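PDB 4OGZ: putative alpha-galactosidase/melibiase from Bacteroides fragilis, which probably hydrolyses terminal, non-reducing alpha-D-galactose residues of alpha-galactosides, as a member of glycoside hydrolase family 27. Local coordinates for residues I41-N47 against K72-E78; A7-G11 against E128-L134; S412-L418 against E466-C472. All blocks are in the same frame, centred on the assembly; numbering follows the deposited sequence.

Contact 1: I41-N47 against K72-E78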
loop_
_atom_site.group_PDB
_atom_site.type_symbol
_atom_site.label_atom_id
_atom_site.label_comp_id
_atom_site.label_asym_id
_atom_site.label_seq_id
_atom_site.Cartn_x
_atom_site.Cartn_y
_atom_site.Cartn_z
ATOM N N ILE A 41 -16.948 -15.275 13.065
ATOM C CA ILE A 41 -15.672 -15.951 13.163
ATOM C C ILE A 41 -15.113 -15.759 14.563
ATOM O O ILE A 41 -15.297 -14.726 15.171
ATOM C CB ILE A 41 -14.720 -15.392 12.093
ATOM C CG1 ILE A 41 -15.108 -15.987 10.744
ATOM C CG2 ILE A 41 -13.259 -15.695 12.405
ATOM C CD1 ILE A 41 -14.301 -15.494 9.579
ATOM N N LYS A 42 -14.409 -16.767 15.058
ATOM C CA LYS A 42 -13.648 -16.660 16.289
ATOM C C LYS A 42 -12.183 -17.017 16.021
ATOM O O LYS A 42 -11.894 -17.981 15.316
ATOM C CB LYS A 42 -14.188 -17.622 17.346
ATOM C CG LYS A 42 -14.155 -17.092 18.765
ATOM C CD LYS A 42 -14.429 -18.207 19.759
ATOM C CE LYS A 42 -14.120 -17.765 21.185
ATOM N NZ LYS A 42 -14.902 -18.511 22.207
ATOM N N TRP A 43 -11.278 -16.270 16.631
ATOM C CA TRP A 43 -9.871 -16.423 16.373
ATOM C C TRP A 43 -9.158 -16.984 17.592
ATOM O O TRP A 43 -9.590 -16.802 18.727
ATOM C CB TRP A 43 -9.247 -15.083 16.045
ATOM C CG TRP A 43 -9.520 -14.565 14.720
ATOM C CD1 TRP A 43 -8.761 -14.724 13.608
ATOM C CD2 TRP A 43 -10.624 -13.726 14.345
ATOM N NE1 TRP A 43 -9.331 -14.036 12.549
ATOM C CE2 TRP A 43 -10.471 -13.413 12.986
ATOM C CE3 TRP A 43 -11.709 -13.201 15.027
ATOM C CZ2 TRP A 43 -11.385 -12.575 12.289
ATOM C CZ3 TRP A 43 -12.618 -12.385 14.336
ATOM C CH2 TRP A 43 -12.436 -12.079 12.995
ATOM N N HIS A 44 -8.055 -17.668 17.336
ATOM C CA HIS A 44 -7.197 -18.157 18.401
ATOM C C HIS A 44 -5.774 -17.938 17.995
ATOM O O HIS A 44 -5.446 -17.925 16.801
ATOM C CB HIS A 44 -7.469 -19.649 18.719
ATOM C CG HIS A 44 -8.884 -19.907 19.107
ATOM N ND1 HIS A 44 -9.308 -19.914 20.420
ATOM C CD2 HIS A 44 -9.996 -20.076 18.347
ATOM C CE1 HIS A 44 -10.613 -20.127 20.454
ATOM N NE2 HIS A 44 -11.055 -20.230 19.210
ATOM N N ALA A 45 -4.938 -17.721 19.002
ATOM C CA ALA A 45 -3.536 -17.541 18.766
ATOM C C ALA A 45 -2.785 -18.374 19.778
ATOM O O ALA A 45 -3.109 -18.349 20.942
ATOM C CB ALA A 45 -3.160 -16.085 18.899
ATOM N N GLU A 46 -1.803 -19.129 19.315
ATOM C CA GLU A 46 -0.911 -19.849 20.201
ATOM C C GLU A 46 0.469 -19.231 20.012
ATOM O O GLU A 46 0.879 -18.846 18.902
ATOM C CB GLU A 46 -0.983 -21.359 19.925
ATOM C CG GLU A 46 0.056 -22.232 20.628
ATOM C CD GLU A 46 -0.068 -22.254 22.155
ATOM O OE1 GLU A 46 -0.964 -21.576 22.702
ATOM O OE2 GLU A 46 0.728 -22.963 22.825
ATOM N N ASN A 47 1.164 -19.044 21.116
ATOM C CA ASN A 47 2.532 -18.534 21.058
ATOM C C ASN A 47 2.693 -17.029 20.765
ATOM O O ASN A 47 3.698 -16.606 20.203
ATOM C CB ASN A 47 3.317 -19.301 19.987
ATOM C CG ASN A 47 4.700 -19.621 20.456
ATOM O OD1 ASN A 47 4.867 -20.041 21.590
ATOM N ND2 ASN A 47 5.707 -19.358 19.621
ATOM N N LYS A 72 6.988 -16.503 16.052
ATOM C CA LYS A 72 6.137 -17.249 15.144
ATOM C C LYS A 72 4.898 -17.682 15.934
ATOM O O LYS A 72 4.966 -18.497 16.869
ATOM C CB LYS A 72 6.928 -18.424 14.523
ATOM C CG LYS A 72 8.099 -17.984 13.648
ATOM C CD LYS A 72 9.100 -19.116 13.330
ATOM C CE LYS A 72 10.557 -18.637 13.390
ATOM N NZ LYS A 72 11.507 -19.426 12.544
ATOM N N VAL A 73 3.773 -17.104 15.555
ATOM C CA VAL A 73 2.517 -17.265 16.218
ATOM C C VAL A 73 1.634 -18.128 15.339
ATOM O O VAL A 73 1.559 -17.890 14.117
ATOM C CB VAL A 73 1.847 -15.875 16.414
ATOM C CG1 VAL A 73 0.474 -16.009 17.074
ATOM C CG2 VAL A 73 2.778 -14.935 17.191
HETATM N N MSE A 74 0.879 -19.052 15.929
HETATM C CA MSE A 74 -0.036 -19.881 15.134
HETATM C C MSE A 74 -1.410 -19.343 15.355
HETATM O O MSE A 74 -1.856 -19.263 16.481
HETATM C CB MSE A 74 0.039 -21.370 15.482
HETATM C CG MSE A 74 1.410 -21.923 15.060
HETATM SE SE MSE A 74 1.728 -22.020 13.089
HETATM C CE MSE A 74 -0.096 -22.362 12.477
ATOM N N LEU A 75 -2.061 -18.936 14.263
ATOM C CA LEU A 75 -3.415 -18.408 14.290
ATOM C C LEU A 75 -4.398 -19.438 13.764
ATOM O O LEU A 75 -4.106 -20.208 12.840
ATOM C CB LEU A 75 -3.525 -17.135 13.452
ATOM C CG LEU A 75 -2.528 -15.993 13.714
ATOM C CD1 LEU A 75 -2.735 -14.882 12.703
ATOM C CD2 LEU A 75 -2.657 -15.466 15.123
ATOM N N LYS A 76 -5.560 -19.462 14.389
ATOM C CA LYS A 76 -6.640 -20.269 13.922
ATOM C C LYS A 76 -7.891 -19.398 13.864
ATOM O O LYS A 76 -8.135 -18.613 14.767
ATOM C CB LYS A 76 -6.827 -21.468 14.852
ATOM C CG LYS A 76 -7.699 -22.568 14.270
ATOM C CD LYS A 76 -7.492 -23.919 14.941
ATOM C CE LYS A 76 -8.063 -25.019 14.045
ATOM N NZ LYS A 76 -8.100 -26.361 14.683
ATOM N N ALA A 77 -8.644 -19.514 12.777
ATOM C CA ALA A 77 -9.942 -18.883 12.656
ATOM C C ALA A 77 -10.995 -19.947 12.424
ATOM O O ALA A 77 -10.792 -20.875 11.632
ATOM C CB ALA A 77 -9.945 -17.877 11.515
ATOM N N GLU A 78 -12.127 -19.822 13.100
ATOM C CA GLU A 78 -13.167 -20.859 13.013
ATOM C C GLU A 78 -14.517 -20.233 12.788
ATOM O O GLU A 78 -14.797 -19.145 13.312
ATOM C CB GLU A 78 -13.171 -21.742 14.293
ATOM C CG GLU A 78 -11.777 -22.028 14.850
ATOM C CD GLU A 78 -11.741 -23.087 15.950
ATOM O OE1 GLU A 78 -12.414 -22.885 16.977
ATOM O OE2 GLU A 78 -11.015 -24.105 15.791
#
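His44 N donates to Lys76 O over 2.7 Å, the shortest bond in an antiparallel ladder that runs from Lys42–Glu78 through His44–Lys76 to Glu46–Met74, each pair joined by two backbone hydrogen bonds. Beyond the last rung ND2 of Asn47 reaches Lys72 O at 3.0 Å in a nearly straight bond (173°), the acceptor lying in the amide plane. On the face bearing His44 and Glu78, the two side chains cross at about a right angle, the ring and carboxylate planes 70° apart, with NE2 of His44 and OE1 of Glu78 3.7 Å apart. The opposite face is apolar. CB of Ala77 sits 4.0 Å from CD1 of Trp43, while CG2 of Ile41 lies over the centre of the same indole, 3.5 Å above its plane. CB of Ala45 meets CD2 of Leu75 at 3.9 Å. The Trp43 indole, fixed by a hydrogen bond from NE1 to Thr35, packs against Tyr32, Ile33 and Leu54, in the core of an Ig-like sandwich. Strand 42-46 lies at the margin of its sheet, where the Trp43 backbone also bonds to Lys56; strand 69-79 continues it to strand 82-92, and strands 28-36 and 52-55 cover the apolar face.

Contact 2: A7-G11 against E128-L134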
loop_
_atom_site.group_PDB
_atom_site.type_symbol
_atom_site.label_atom_id
_atom_site.label_comp_id
_atom_site.label_asym_id
_atom_site.label_seq_id
_atom_site.Cartn_x
_atom_site.Cartn_y
_atom_site.Cartn_z
ATOM N N ALA A 7 -18.625 -12.733 -1.566
ATOM C CA ALA A 7 -17.822 -13.993 -1.654
ATOM C C ALA A 7 -16.774 -14.048 -0.556
ATOM O O ALA A 7 -16.488 -15.100 -0.024
ATOM C CB ALA A 7 -17.162 -14.117 -3.019
ATOM N N ILE A 8 -16.239 -12.887 -0.198
ATOM C CA ILE A 8 -15.277 -12.738 0.902
ATOM C C ILE A 8 -15.839 -13.197 2.265
ATOM O O ILE A 8 -15.101 -13.658 3.142
ATOM C CB ILE A 8 -14.799 -11.255 1.021
ATOM C CG1 ILE A 8 -14.112 -10.771 -0.254
ATOM C CG2 ILE A 8 -13.863 -11.071 2.195
ATOM C CD1 ILE A 8 -12.775 -11.404 -0.542
ATOM N N PHE A 9 -17.143 -13.074 2.423
ATOM C CA PHE A 9 -17.823 -13.438 3.651
ATOM C C PHE A 9 -18.672 -14.692 3.505
ATOM O O PHE A 9 -19.736 -14.815 4.112
ATOM C CB PHE A 9 -18.675 -12.250 4.112
ATOM C CG PHE A 9 -17.878 -11.003 4.326
ATOM C CD1 PHE A 9 -16.814 -11.013 5.205
ATOM C CD2 PHE A 9 -18.180 -9.831 3.653
ATOM C CE1 PHE A 9 -16.075 -9.883 5.412
ATOM C CE2 PHE A 9 -17.445 -8.683 3.870
ATOM C CZ PHE A 9 -16.379 -8.715 4.753
ATOM N N GLU A 10 -18.190 -15.635 2.714
ATOM C CA GLU A 10 -18.814 -16.930 2.619
ATOM C C GLU A 10 -17.759 -17.993 2.792
ATOM O O GLU A 10 -16.578 -17.726 2.581
ATOM C CB GLU A 10 -19.478 -17.059 1.276
ATOM C CG GLU A 10 -20.768 -16.279 1.275
ATOM C CD GLU A 10 -21.505 -16.462 -0.003
ATOM O OE1 GLU A 10 -20.940 -16.041 -1.038
ATOM O OE2 GLU A 10 -22.617 -17.054 0.039
ATOM N N GLY A 11 -18.179 -19.179 3.221
ATOM C CA GLY A 11 -17.285 -20.329 3.230
ATOM C C GLY A 11 -16.485 -20.499 4.496
ATOM O O GLY A 11 -16.656 -19.782 5.464
ATOM N N GLU A 128 -16.694 -3.499 6.249
ATOM C CA GLU A 128 -17.865 -4.178 5.781
ATOM C C GLU A 128 -17.761 -4.664 4.342
ATOM O O GLU A 128 -18.534 -5.520 3.945
ATOM C CB GLU A 128 -19.080 -3.226 5.885
ATOM C CG GLU A 128 -19.518 -2.908 7.317
ATOM C CD GLU A 128 -20.385 -1.665 7.425
ATOM O OE1 GLU A 128 -21.064 -1.306 6.427
ATOM O OE2 GLU A 128 -20.373 -1.032 8.508
ATOM N N ASN A 129 -16.808 -4.156 3.558
ATOM C CA ASN A 129 -16.828 -4.427 2.120
ATOM C C ASN A 129 -15.810 -5.433 1.652
ATOM O O ASN A 129 -15.712 -5.648 0.454
ATOM C CB ASN A 129 -16.684 -3.123 1.304
ATOM C CG ASN A 129 -15.300 -2.490 1.411
ATOM O OD1 ASN A 129 -14.340 -3.098 1.868
ATOM N ND2 ASN A 129 -15.205 -1.241 0.985
ATOM N N GLY A 130 -15.037 -6.034 2.581
ATOM C CA GLY A 130 -14.036 -6.974 2.182
ATOM C C GLY A 130 -12.597 -6.511 2.243
ATOM O O GLY A 130 -11.700 -7.351 2.390
HETATM N N MSE A 131 -12.350 -5.201 2.164
HETATM C CA MSE A 131 -10.960 -4.693 2.030
HETATM C C MSE A 131 -10.146 -4.957 3.276
HETATM O O MSE A 131 -8.978 -5.373 3.172
HETATM C CB MSE A 131 -10.900 -3.204 1.662
HETATM C CG MSE A 131 -11.522 -2.989 0.266
HETATM SE SE MSE A 131 -11.538 -1.066 -0.119
HETATM C CE MSE A 131 -9.640 -0.602 0.134
ATOM N N ARG A 132 -10.726 -4.748 4.460
ATOM C CA ARG A 132 -9.982 -5.043 5.690
ATOM C C ARG A 132 -9.570 -6.498 5.749
ATOM O O ARG A 132 -8.480 -6.853 6.256
ATOM C CB ARG A 132 -10.786 -4.689 6.943
ATOM C CG ARG A 132 -9.998 -4.777 8.233
ATOM C CD ARG A 132 -10.761 -4.303 9.444
ATOM N NE ARG A 132 -11.825 -5.233 9.815
ATOM C CZ ARG A 132 -12.291 -5.413 11.043
ATOM N NH1 ARG A 132 -11.814 -4.729 12.071
ATOM N NH2 ARG A 132 -13.261 -6.268 11.234
ATOM N N ASP A 133 -10.424 -7.366 5.236
ATOM C CA ASP A 133 -10.099 -8.809 5.290
ATOM C C ASP A 133 -9.143 -9.289 4.200
ATOM O O ASP A 133 -8.709 -10.448 4.221
ATOM C CB ASP A 133 -11.408 -9.610 5.326
ATOM C CG ASP A 133 -12.095 -9.459 6.653
ATOM O OD1 ASP A 133 -11.456 -9.848 7.654
ATOM O OD2 ASP A 133 -13.231 -8.907 6.726
ATOM N N LEU A 134 -8.769 -8.375 3.301
ATOM C CA LEU A 134 -7.690 -8.588 2.345
ATOM C C LEU A 134 -6.444 -7.801 2.650
ATOM O O LEU A 134 -5.454 -7.845 1.893
ATOM C CB LEU A 134 -8.194 -8.253 0.930
ATOM C CG LEU A 134 -9.301 -9.197 0.477
ATOM C CD1 LEU A 134 -9.691 -8.882 -0.954
ATOM C CD2 LEU A 134 -8.898 -10.667 0.560
#
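Ile8 and Phe9 are the central residues of a type I turn from Ala7 to Glu10, which faces Gly130, the residue that leaves helix 116-128 with a positive phi (106°). CD1 of Ile8 meets CD1 of Leu134 at 4.0 Å, and its CG2 branch, lying over one face of the Phe9 ring toward the rim, rests 4.1 Å from CA of Gly130. With CG of Phe9 beside its backbone N (chi1 -58°), the far end of the ring comes up to the helix end, where CE2 approaches Glu128 O at 3.3 Å and CZ approaches Gly130 N at 3.7 Å. Ile8 and Gly11 are tied by backbone bonds to Gly37 and Glu38 of the Ig-like domain, whereas 128-134 links helix 116-128 to strand 138-140 of the TIM barrel, so the two domains meet here. An Asx turn shapes the barrel side, Met131 N donating to Asn129 OD1 over 2.9 Å. Asp133 stands at the ring edge, OD2 in the ring plane 3.3 Å from CE1 of Phe9 and the carboxylate turned 87° from the ring. Its OD1 is engaged by the Ig-like domain through a salt bridge with Arg39 and hydrogen bonds with the Tyr32 hydroxyl and Thr35 N.

Contact 3: S412-L418 against E466-C472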
loop_
_atom_site.group_PDB
_atom_site.type_symbol
_atom_site.label_atom_id
_atom_site.label_comp_id
_atom_site.label_asym_id
_atom_site.label_seq_id
_atom_site.Cartn_x
_atom_site.Cartn_y
_atom_site.Cartn_z
ATOM N N SER A 412 7.812 -20.640 -6.829
ATOM C CA SER A 412 7.151 -20.269 -8.088
ATOM C C SER A 412 7.533 -18.858 -8.522
ATOM O O SER A 412 8.186 -18.127 -7.779
ATOM C CB SER A 412 5.633 -20.394 -7.949
ATOM O OG SER A 412 5.111 -19.433 -7.039
ATOM N N LYS A 413 7.104 -18.494 -9.737
ATOM C CA LYS A 413 7.245 -17.164 -10.256
ATOM C C LYS A 413 5.924 -16.642 -10.779
ATOM O O LYS A 413 5.194 -17.372 -11.440
ATOM C CB LYS A 413 8.249 -17.134 -11.417
ATOM C CG LYS A 413 9.648 -17.528 -10.999
ATOM C CD LYS A 413 10.591 -17.405 -12.179
ATOM C CE LYS A 413 11.787 -18.316 -12.012
ATOM N NZ LYS A 413 12.621 -17.930 -10.868
ATOM N N ALA A 414 5.629 -15.384 -10.473
ATOM C CA ALA A 414 4.534 -14.657 -11.140
ATOM C C ALA A 414 5.038 -14.017 -12.401
ATOM O O ALA A 414 6.086 -13.435 -12.412
ATOM C CB ALA A 414 3.949 -13.611 -10.229
ATOM N N ILE A 415 4.256 -14.132 -13.461
ATOM C CA ILE A 415 4.589 -13.576 -14.741
ATOM C C ILE A 415 3.468 -12.706 -15.177
ATOM O O ILE A 415 2.310 -13.148 -15.198
ATOM C CB ILE A 415 4.763 -14.698 -15.786
ATOM C CG1 ILE A 415 5.996 -15.538 -15.477
ATOM C CG2 ILE A 415 4.866 -14.104 -17.182
ATOM C CD1 ILE A 415 7.315 -14.810 -15.699
ATOM N N ALA A 416 3.783 -11.471 -15.547
ATOM C CA ALA A 416 2.778 -10.600 -16.068
ATOM C C ALA A 416 3.140 -10.228 -17.484
ATOM O O ALA A 416 4.240 -9.761 -17.751
ATOM C CB ALA A 416 2.609 -9.343 -15.167
ATOM N N CYS A 417 2.167 -10.409 -18.378
ATOM C CA CYS A 417 2.268 -10.024 -19.751
ATOM C C CYS A 417 1.344 -8.851 -19.947
ATOM O O CYS A 417 0.107 -8.985 -19.795
ATOM C CB CYS A 417 1.811 -11.179 -20.640
ATOM S SG CYS A 417 2.827 -12.675 -20.484
ATOM N N LEU A 418 1.902 -7.709 -20.321
ATOM C CA LEU A 418 1.113 -6.457 -20.460
ATOM C C LEU A 418 1.135 -5.942 -21.859
ATOM O O LEU A 418 2.209 -5.889 -22.474
ATOM C CB LEU A 418 1.719 -5.405 -19.559
ATOM C CG LEU A 418 1.180 -3.978 -19.530
ATOM C CD1 LEU A 418 -0.210 -3.976 -18.938
ATOM C CD2 LEU A 418 2.114 -3.105 -18.731
ATOM N N GLU A 466 -4.653 -4.893 -21.872
ATOM C CA GLU A 466 -4.902 -6.031 -21.015
ATOM C C GLU A 466 -3.574 -6.502 -20.417
ATOM O O GLU A 466 -2.512 -6.439 -21.055
ATOM C CB GLU A 466 -5.567 -7.189 -21.764
ATOM C CG GLU A 466 -5.908 -8.388 -20.873
ATOM C CD GLU A 466 -6.554 -9.567 -21.596
ATOM O OE1 GLU A 466 -6.706 -9.565 -22.848
ATOM O OE2 GLU A 466 -6.896 -10.529 -20.891
ATOM N N CYS A 467 -3.651 -6.943 -19.176
ATOM C CA CYS A 467 -2.554 -7.617 -18.554
ATOM C C CYS A 467 -3.053 -8.993 -18.205
ATOM O O CYS A 467 -4.168 -9.128 -17.757
ATOM C CB CYS A 467 -2.108 -6.875 -17.297
ATOM S SG CYS A 467 -0.578 -7.558 -16.582
ATOM N N LYS A 468 -2.249 -10.029 -18.436
ATOM C CA LYS A 468 -2.542 -11.335 -17.899
ATOM C C LYS A 468 -1.444 -11.665 -16.890
ATOM O O LYS A 468 -0.259 -11.338 -17.114
ATOM C CB LYS A 468 -2.640 -12.382 -19.015
ATOM C CG LYS A 468 -3.970 -12.345 -19.762
ATOM C CD LYS A 468 -4.111 -13.485 -20.773
ATOM C CE LYS A 468 -5.550 -13.872 -21.077
ATOM N NZ LYS A 468 -6.115 -13.031 -22.168
ATOM N N VAL A 469 -1.839 -12.258 -15.764
ATOM C CA VAL A 469 -0.896 -12.616 -14.701
ATOM C C VAL A 469 -1.003 -14.108 -14.430
ATOM O O VAL A 469 -2.111 -14.643 -14.207
ATOM C CB VAL A 469 -1.155 -11.830 -13.398
ATOM C CG1 VAL A 469 -0.199 -12.266 -12.301
ATOM C CG2 VAL A 469 -1.007 -10.334 -13.631
ATOM N N PHE A 470 0.140 -14.780 -14.503
ATOM C CA PHE A 470 0.188 -16.209 -14.328
ATOM C C PHE A 470 1.128 -16.518 -13.215
ATOM O O PHE A 470 2.194 -15.921 -13.157
ATOM C CB PHE A 470 0.721 -16.925 -15.576
ATOM C CG PHE A 470 -0.043 -16.623 -16.818
ATOM C CD1 PHE A 470 -1.293 -17.172 -17.034
ATOM C CD2 PHE A 470 0.484 -15.765 -17.775
ATOM C CE1 PHE A 470 -1.986 -16.902 -18.193
ATOM C CE2 PHE A 470 -0.212 -15.502 -18.942
ATOM C CZ PHE A 470 -1.451 -16.073 -19.146
ATOM N N ILE A 471 0.791 -17.504 -12.387
ATOM C CA ILE A 471 1.770 -18.070 -11.449
ATOM C C ILE A 471 2.256 -19.429 -11.960
ATOM O O ILE A 471 1.466 -20.310 -12.237
ATOM C CB ILE A 471 1.158 -18.176 -10.057
ATOM C CG1 ILE A 471 0.964 -16.758 -9.522
ATOM C CG2 ILE A 471 2.045 -18.985 -9.131
ATOM C CD1 ILE A 471 0.270 -16.703 -8.195
ATOM N N CYS A 472 3.581 -19.584 -12.041
ATOM C CA CYS A 472 4.216 -20.608 -12.863
ATOM C C CYS A 472 5.172 -21.391 -12.035
ATOM O O CYS A 472 6.085 -20.834 -11.432
ATOM C CB CYS A 472 4.996 -19.955 -14.009
ATOM S SG CYS A 472 3.936 -19.003 -15.163
#
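Ile415 and Phe470 face each other as a hydrogen-bonded pair in the middle of two antiparallel strands, within the C-terminal beta sandwich that follows the barrel in family 27 alpha-galactosidases. Ile415 N reaches Phe470 O over 2.7 Å, the donor lying almost on the line of the carbonyl, and Phe470 N returns a bond to Ile415 O. The pairs Lys413–Cys472 and Cys417–Lys468 extend the ladder to both ends. On the face carrying Ile415, Cys417, Phe470 and Cys472, two thiols pack against hydrophobic groups: SG of Cys472 lies 4.0 Å from CG1 of Ile415, and SG of Cys417 stands at the edge of the Phe470 ring, 4.4 Å from CE2. The other face carries Ala414, Ala416 and Leu418 with Cys467, Val469 and Ile471. CB of Ala416 touches SG of Cys467 at 3.9 Å and CG2 of Val469 at 4.1 Å, while CD1 of Leu418 packs on CB of Cys467 at 3.8 Å. Further out, Trp458 makes an edge-to-face stack with Phe470, and Leu437 covers Ile415 and Cys472. Helices 341-353 and 378-384 lie over the face of Ala414 and Val469, Ile383 touching Ala414, Val469 and Ile471. At one end Ser412 OG is held by Asp410; at the other, in the conformer modelled here, Lys468 NZ meets Glu466 OE2 at 2.9 Å in a salt bridge, and OE1 of Glu466 accepts from Ala463 N.

Contacts 1 and 2 are neighbours, with centres about 18 Å apart and nearest atoms about 5 Å apart. Along the chain, both strands of contact 1 fall between the two segments of contact 2. Tyr32 and Thr35 connect them: both pack on the apolar face of contact 1, and both bond to Asp133 of contact 2, coupling the Ig-like sandwich to the barrel. Contact 3, in the C-terminal sandwich, has its centre about 32 Å from that of contact 1 and about 24 Å from that of contact 2. A bound di(hydroxyethyl)ether lies about 3 Å from the side chain of Ile471; the side chain of Leu134 is about 11 Å from a bound molecule of the same kind.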